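Local coordinates for MobB protein homolog (Geobacillus stearothermophilus, PDB 1XJC) that is of unknown function but, as a MobB homolog of the P-loop NTPase clan, probably binds nucleotide and takes part in molybdopterin guanine dinucleotide synthesis, at residues 26-30 against 31-35; 160-163 against 164-168. All coordinates share one frame; numbering follows the deposited sequence.

Contact 1. Residues 26-30 against 31-35; sequences AAAVR and EGWRV
Ala28 meets Val35 and Trp33 where a Schellman motif ends helix 17-30 and turns the chain toward strand 35-39. Its CB lies 3.4 Å from Val35 CG2, closer than usual for two carbons, and 3.8 Å from Trp33 CE3; this small methyl touches both groups, which approach it roughly at right angles to each other. Val35 reaches it because CG1 is turned anti to its own backbone N (chi1 -179°), which leaves CG2 on the helix side. The backbone bonds behind this packing set the turn. Trp33 N donates to Ala28 O at 3.0 Å, and Gly32 N donates to Val29 O at 2.7 Å, the latter from above the carbonyl plane. Gly32 carries the positive phi of the motif (81°) and has no side chain there to meet the Glu31 carbonyl. One residue earlier, Glu31 N still makes a helical bond to Ala27 O at 3.1 Å. Further out, Trp33 has Glu31 CB over one face, toward the rim, and forms a cation-pi contact with Arg168, which is poorly ordered; Arg34 N bonds to Asp98 OD2. The Glu31 chain bends at chi2 (-59°) and curls back over the last turn, where a water donates both to Ala27 O at 3.0 Å and to Glu31 OE2 at 3.3 Å.

Contact 2. Residues 160-163 against 164-168; sequences WLMN and EVRTR
Glu164 lies across Trp160 one turn along helix 154-166, and this is the tightly packed part of the contact. Its CG stands 3.5 Å from the centroid of the six-membered ring and 11° off the ring normal, a CH-pi contact over the face. A bend at chi2 then lays the carboxylate nearly flat along the indole, the two planes 16° apart. Water 2 ties this pair to the backbone, donating to Glu164 OE2 at 2.6 Å and to Trp160 O while accepting from Asn163 ND2. The Arg166 side is looser and more exposed: Met162 O lies over the centre of the Arg166 guanidinium face, 3.8 Å from its plane, and water 3 bridges Arg166 NE to Asn163 OD1. At the helix end Asn163 O is gripped twice, by Thr167 N at 2.9 Å and by Thr167 OG1 at 3.0 Å; the Thr167 chi1 of 59° turns OG1 between the backbone N and the carbonyl carbon, back toward Asn163 O. Leu161, Met162 and Val165 face Trp24 of helix 17-30, Val165 and Glu164 rest on Trp7 of strand 6-10, and the Trp160 ring meets Phe149 of strand 148-150.

How the contacts relate
From the N terminus, strand 6-10 leads into helix 17-30, whose end contact 1 turns into strand 35-39, an outermost strand of the parallel sheet. Contact 2 comes far later, within the last turns of helix 154-166, after strand 148-150 at the other sheet edge. The two therefore lie in series, each local, neither enclosing nor crossing the other. In space their centres are about 13 Å apart and they touch: the selenomethionine methyl Met162 CE lies 3.5 Å from Ala28 CA and 3.5 Å from Glu31 CG, while Arg166 CG packs 3.6 Å from Trp33 CZ2. The C-terminal helix thus packs against the end of helix 17-30.

Contact 1. Residues 26-30 against 31-35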
ATOM      1  N   ALA A  26       2.552  -4.582 -10.256  1.00 18.48           N
ATOM      2  CA  ALA A  26       2.911  -4.987 -11.621  1.00 19.10           C
ATOM      3  C   ALA A  26       3.798  -3.962 -12.349  1.00 19.88           C
ATOM      4  O   ALA A  26       4.764  -4.335 -13.027  1.00 20.04           O
ATOM      5  CB  ALA A  26       1.615  -5.264 -12.468  1.00 17.71           C
ATOM      6  N   ALA A  27       3.480  -2.676 -12.211  1.00 19.52           N
ATOM      7  CA  ALA A  27       4.276  -1.644 -12.874  1.00 18.17           C
ATOM      8  C   ALA A  27       5.661  -1.638 -12.242  1.00 20.04           C
ATOM      9  O   ALA A  27       6.669  -1.545 -12.946  1.00 21.65           O
ATOM     10  CB  ALA A  27       3.617  -0.262 -12.716  1.00 16.96           C
ATOM     11  N   ALA A  28       5.718  -1.739 -10.911  1.00 19.86           N
ATOM     12  CA  ALA A  28       7.021  -1.739 -10.233  1.00 20.80           C
ATOM     13  C   ALA A  28       7.842  -2.949 -10.702  1.00 21.70           C
ATOM     14  O   ALA A  28       9.030  -2.824 -10.989  1.00 21.49           O
ATOM     15  CB  ALA A  28       6.835  -1.785  -8.700  1.00 19.32           C
ATOM     16  N   VAL A  29       7.206  -4.122 -10.772  1.00 22.65           N
ATOM     17  CA  VAL A  29       7.912  -5.331 -11.220  1.00 22.05           C
ATOM     18  C   VAL A  29       8.430  -5.161 -12.648  1.00 23.34           C
ATOM     19  O   VAL A  29       9.589  -5.482 -12.942  1.00 24.35           O
ATOM     20  CB  VAL A  29       6.999  -6.609 -11.134  1.00 21.14           C
ATOM     21  CG1 VAL A  29       7.700  -7.796 -11.777  1.00 19.68           C
ATOM     22  CG2 VAL A  29       6.688  -6.939  -9.669  1.00 20.54           C
ATOM     23  N   ARG A  30       7.586  -4.650 -13.539  1.00 25.13           N
ATOM     24  CA  ARG A  30       8.000  -4.433 -14.931  1.00 27.33           C
ATOM     25  C   ARG A  30       9.221  -3.529 -15.033  1.00 26.81           C
ATOM     26  O   ARG A  30      10.046  -3.710 -15.913  1.00 27.49           O
ATOM     27  CB  ARG A  30       6.886  -3.789 -15.760  1.00 29.57           C
ATOM     28  CG  ARG A  30       5.702  -4.657 -16.025  1.00 35.85           C
ATOM     29  CD  ARG A  30       4.803  -3.989 -17.055  1.00 41.31           C
ATOM     30  NE  ARG A  30       3.409  -4.374 -16.860  1.00 47.27           N
ATOM     31  CZ  ARG A  30       2.544  -3.707 -16.101  1.00 48.26           C
ATOM     32  NH1 ARG A  30       2.912  -2.604 -15.457  1.00 48.86           N
ATOM     33  NH2 ARG A  30       1.303  -4.152 -15.980  1.00 49.56           N
ATOM     34  N   GLU A  31       9.312  -2.534 -14.157  1.00 27.14           N
ATOM     35  CA  GLU A  31      10.452  -1.621 -14.159  1.00 28.22           C
ATOM     36  C   GLU A  31      11.667  -2.331 -13.590  1.00 26.82           C
ATOM     37  O   GLU A  31      12.744  -1.747 -13.521  1.00 26.83           O
ATOM     38  CB  GLU A  31      10.171  -0.378 -13.305  1.00 31.81           C
ATOM     39  CG  GLU A  31       9.236   0.621 -13.941  1.00 37.46           C
ATOM     40  CD  GLU A  31       9.770   1.125 -15.261  1.00 41.21           C
ATOM     41  OE1 GLU A  31      10.823   1.804 -15.261  1.00 42.63           O
ATOM     42  OE2 GLU A  31       9.142   0.825 -16.299  1.00 43.64           O
ATOM     43  N   GLY A  32      11.483  -3.583 -13.168  1.00 25.66           N
ATOM     44  CA  GLY A  32      12.584  -4.336 -12.595  1.00 24.37           C
ATOM     45  C   GLY A  32      12.887  -4.027 -11.132  1.00 24.70           C
ATOM     46  O   GLY A  32      13.942  -4.411 -10.627  1.00 25.16           O
ATOM     47  N   TRP A  33      11.977  -3.349 -10.438  1.00 24.26           N
ATOM     48  CA  TRP A  33      12.206  -3.028  -9.030  1.00 24.33           C
ATOM     49  C   TRP A  33      12.056  -4.257  -8.117  1.00 24.38           C
ATOM     50  O   TRP A  33      11.374  -5.232  -8.465  1.00 23.41           O
ATOM     51  CB  TRP A  33      11.228  -1.946  -8.562  1.00 25.10           C
ATOM     52  CG  TRP A  33      11.431  -0.589  -9.201  1.00 27.50           C
ATOM     53  CD1 TRP A  33      12.397  -0.236 -10.109  1.00 27.66           C
ATOM     54  CD2 TRP A  33      10.651   0.588  -8.967  1.00 28.77           C
ATOM     55  NE1 TRP A  33      12.261   1.092 -10.453  1.00 28.68           N
ATOM     56  CE2 TRP A  33      11.196   1.621  -9.768  1.00 29.70           C
ATOM     57  CE3 TRP A  33       9.539   0.875  -8.157  1.00 30.75           C
ATOM     58  CZ2 TRP A  33      10.667   2.921  -9.784  1.00 30.11           C
ATOM     59  CZ3 TRP A  33       9.010   2.171  -8.175  1.00 30.40           C
ATOM     60  CH2 TRP A  33       9.580   3.176  -8.987  1.00 30.56           C
ATOM     61  N   ARG A  34      12.713  -4.198  -6.958  1.00 23.55           N
ATOM     62  CA  ARG A  34      12.636  -5.252  -5.947  1.00 23.11           C
ATOM     63  C   ARG A  34      11.500  -4.751  -5.052  1.00 23.34           C
ATOM     64  O   ARG A  34      11.651  -3.745  -4.340  1.00 23.06           O
ATOM     65  CB  ARG A  34      13.967  -5.354  -5.183  1.00 22.78           C
ATOM     66  CG  ARG A  34      15.143  -5.883  -6.050  1.00 24.15           C
ATOM     67  CD  ARG A  34      16.463  -5.934  -5.250  1.00 24.92           C
ATOM     68  NE  ARG A  34      16.352  -6.796  -4.070  1.00 26.39           N
ATOM     69  CZ  ARG A  34      16.251  -8.124  -4.117  1.00 26.98           C
ATOM     70  NH1 ARG A  34      16.254  -8.749  -5.289  1.00 27.69           N
ATOM     71  NH2 ARG A  34      16.136  -8.830  -2.997  1.00 25.16           N
ATOM     72  N   VAL A  35      10.363  -5.446  -5.105  1.00 22.05           N
ATOM     73  CA  VAL A  35       9.169  -5.029  -4.364  1.00 20.27           C
ATOM     74  C   VAL A  35       8.757  -5.941  -3.220  1.00 20.78           C
ATOM     75  O   VAL A  35       8.932  -7.164  -3.292  1.00 20.16           O
ATOM     76  CB  VAL A  35       7.942  -4.936  -5.320  1.00 20.43           C
ATOM     77  CG1 VAL A  35       6.680  -4.483  -4.548  1.00 18.86           C
ATOM     78  CG2 VAL A  35       8.253  -3.976  -6.465  1.00 19.46           C
TER
HETATM   79  O   HOH W   1       6.090  -0.047 -15.474  1.00 39.23           O

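Contact 2. Residues 160-163 against 164-168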
ATOM      1  N   TRP A 160       1.745   8.302 -12.395  1.00 19.97           N
ATOM      2  CA  TRP A 160       1.896   9.390 -11.421  1.00 21.13           C
ATOM      3  C   TRP A 160       2.539   8.866 -10.121  1.00 21.62           C
ATOM      4  O   TRP A 160       3.491   9.468  -9.564  1.00 21.36           O
ATOM      5  CB  TRP A 160       0.536  10.005 -11.101  1.00 22.28           C
ATOM      6  CG  TRP A 160       0.624  11.211 -10.215  1.00 24.95           C
ATOM      7  CD1 TRP A 160       0.841  12.504 -10.605  1.00 26.66           C
ATOM      8  CD2 TRP A 160       0.549  11.231  -8.788  1.00 26.02           C
ATOM      9  NE1 TRP A 160       0.907  13.327  -9.507  1.00 27.52           N
ATOM     10  CE2 TRP A 160       0.733  12.570  -8.377  1.00 26.62           C
ATOM     11  CE3 TRP A 160       0.344  10.246  -7.813  1.00 25.46           C
ATOM     12  CZ2 TRP A 160       0.721  12.949  -7.034  1.00 26.91           C
ATOM     13  CZ3 TRP A 160       0.332  10.622  -6.477  1.00 25.95           C
ATOM     14  CH2 TRP A 160       0.520  11.965  -6.100  1.00 27.10           C
ATOM     15  N   LEU A 161       2.018   7.748  -9.632  1.00 20.47           N
ATOM     16  CA  LEU A 161       2.542   7.159  -8.397  1.00 20.21           C
ATOM     17  C   LEU A 161       3.988   6.702  -8.575  1.00 20.31           C
ATOM     18  O   LEU A 161       4.824   6.960  -7.710  1.00 20.90           O
ATOM     19  CB  LEU A 161       1.667   5.985  -7.942  1.00 18.91           C
ATOM     20  CG  LEU A 161       0.288   6.376  -7.417  1.00 19.09           C
ATOM     21  CD1 LEU A 161      -0.581   5.142  -7.206  1.00 18.29           C
ATOM     22  CD2 LEU A 161       0.465   7.140  -6.114  1.00 17.71           C
HETATM   23  N   MSE A 162       4.287   6.035  -9.689  1.00 20.60           N
HETATM   24  CA  MSE A 162       5.648   5.570  -9.935  1.00 22.32           C
HETATM   25  C   MSE A 162       6.611   6.776  -9.900  1.00 23.07           C
HETATM   26  O   MSE A 162       7.713   6.708  -9.331  1.00 22.91           O
HETATM   27  CB  MSE A 162       5.721   4.847 -11.284  1.00 24.28           C
HETATM   28  CG  MSE A 162       4.962   3.512 -11.297  1.00 27.10           C
HETATM   29 SE   MSE A 162       5.793   2.194 -10.104  0.92 32.76          SE
HETATM   30  CE  MSE A 162       7.187   1.577 -11.319  1.00 28.64           C
ATOM     31  N   ASN A 163       6.178   7.887 -10.480  1.00 22.72           N
ATOM     32  CA  ASN A 163       7.012   9.080 -10.484  1.00 25.00           C
ATOM     33  C   ASN A 163       7.192   9.586  -9.050  1.00 24.94           C
ATOM     34  O   ASN A 163       8.289  10.014  -8.679  1.00 24.30           O
ATOM     35  CB  ASN A 163       6.401  10.184 -11.355  1.00 26.32           C
ATOM     36  CG  ASN A 163       7.260  11.444 -11.376  1.00 29.85           C
ATOM     37  OD1 ASN A 163       8.409  11.421 -11.827  1.00 31.76           O
ATOM     38  ND2 ASN A 163       6.709  12.547 -10.876  1.00 30.21           N
ATOM     39  N   GLU A 164       6.127   9.528  -8.247  1.00 25.27           N
ATOM     40  CA  GLU A 164       6.211   9.980  -6.858  1.00 27.45           C
ATOM     41  C   GLU A 164       7.224   9.136  -6.090  1.00 28.81           C
ATOM     42  O   GLU A 164       7.999   9.666  -5.284  1.00 29.62           O
ATOM     43  CB  GLU A 164       4.845   9.919  -6.156  1.00 27.27           C
ATOM     44  CG  GLU A 164       3.879  11.008  -6.579  1.00 29.51           C
ATOM     45  CD  GLU A 164       4.471  12.409  -6.425  1.00 31.28           C
ATOM     46  OE1 GLU A 164       4.737  12.821  -5.278  1.00 32.89           O
ATOM     47  OE2 GLU A 164       4.674  13.095  -7.449  1.00 31.82           O
ATOM     48  N   VAL A 165       7.219   7.825  -6.334  1.00 29.87           N
ATOM     49  CA  VAL A 165       8.171   6.943  -5.677  1.00 31.03           C
ATOM     50  C   VAL A 165       9.602   7.275  -6.150  1.00 33.80           C
ATOM     51  O   VAL A 165      10.517   7.387  -5.338  1.00 33.77           O
ATOM     52  CB  VAL A 165       7.904   5.452  -6.006  1.00 30.15           C
ATOM     53  CG1 VAL A 165       9.010   4.589  -5.392  1.00 30.01           C
ATOM     54  CG2 VAL A 165       6.517   5.026  -5.496  1.00 28.03           C
ATOM     55  N   ARG A 166       9.789   7.420  -7.460  1.00 36.51           N
ATOM     56  CA  ARG A 166      11.114   7.715  -8.011  1.00 39.80           C
ATOM     57  C   ARG A 166      11.715   9.019  -7.513  1.00 43.15           C
ATOM     58  O   ARG A 166      12.896   9.081  -7.175  1.00 43.40           O
ATOM     59  CB  ARG A 166      11.078   7.734  -9.539  1.00 38.77           C
ATOM     60  CG  ARG A 166      11.384   6.395 -10.175  1.00 40.33           C
ATOM     61  CD  ARG A 166      11.564   6.538 -11.675  1.00 40.22           C
ATOM     62  NE  ARG A 166      10.373   7.126 -12.267  1.00 41.39           N
ATOM     63  CZ  ARG A 166       9.396   6.433 -12.842  1.00 41.73           C
ATOM     64  NH1 ARG A 166       9.466   5.107 -12.922  1.00 40.96           N
ATOM     65  NH2 ARG A 166       8.337   7.071 -13.316  1.00 41.42           N
ATOM     66  N   THR A 167      10.908  10.071  -7.477  1.00 47.42           N
ATOM     67  CA  THR A 167      11.390  11.359  -7.000  1.00 51.18           C
ATOM     68  C   THR A 167      11.477  11.274  -5.469  1.00 53.91           C
ATOM     69  O   THR A 167      11.382  12.279  -4.759  1.00 54.57           O
ATOM     70  CB  THR A 167      10.440  12.488  -7.445  1.00 51.07           C
ATOM     71  OG1 THR A 167       9.128  12.243  -6.929  1.00 52.41           O
ATOM     72  CG2 THR A 167      10.363  12.538  -8.965  1.00 50.37           C
ATOM     73  N   ARG A 168      11.668  10.038  -5.003  1.00 57.00           N
ATOM     74  CA  ARG A 168      11.798   9.643  -3.593  1.00 59.26           C
ATOM     75  C   ARG A 168      11.636  10.774  -2.600  1.00 60.13           C
ATOM     76  O   ARG A 168      10.645  10.726  -1.839  1.00 61.43           O
ATOM     77  CB  ARG A 168      13.164   8.975  -3.368  1.00 60.34           C
ATOM     78  CG  ARG A 168      13.637   8.101  -4.544  1.00 61.95           C
ATOM     79  CD  ARG A 168      13.192   6.628  -4.451  1.00 63.98           C
ATOM     80  NE  ARG A 168      13.443   5.906  -5.711  1.00 66.34           N
ATOM     81  CZ  ARG A 168      13.418   4.576  -5.853  1.00 66.27           C
ATOM     82  NH1 ARG A 168      13.155   3.791  -4.806  1.00 66.65           N
ATOM     83  NH2 ARG A 168      13.653   4.026  -7.044  1.00 64.47           N
TER
HETATM   84  O   HOH W   2       4.348  12.289  -9.921  1.00 27.95           O
HETATM   85  O   HOH W   3       9.843   9.648 -12.993  1.00 31.86           O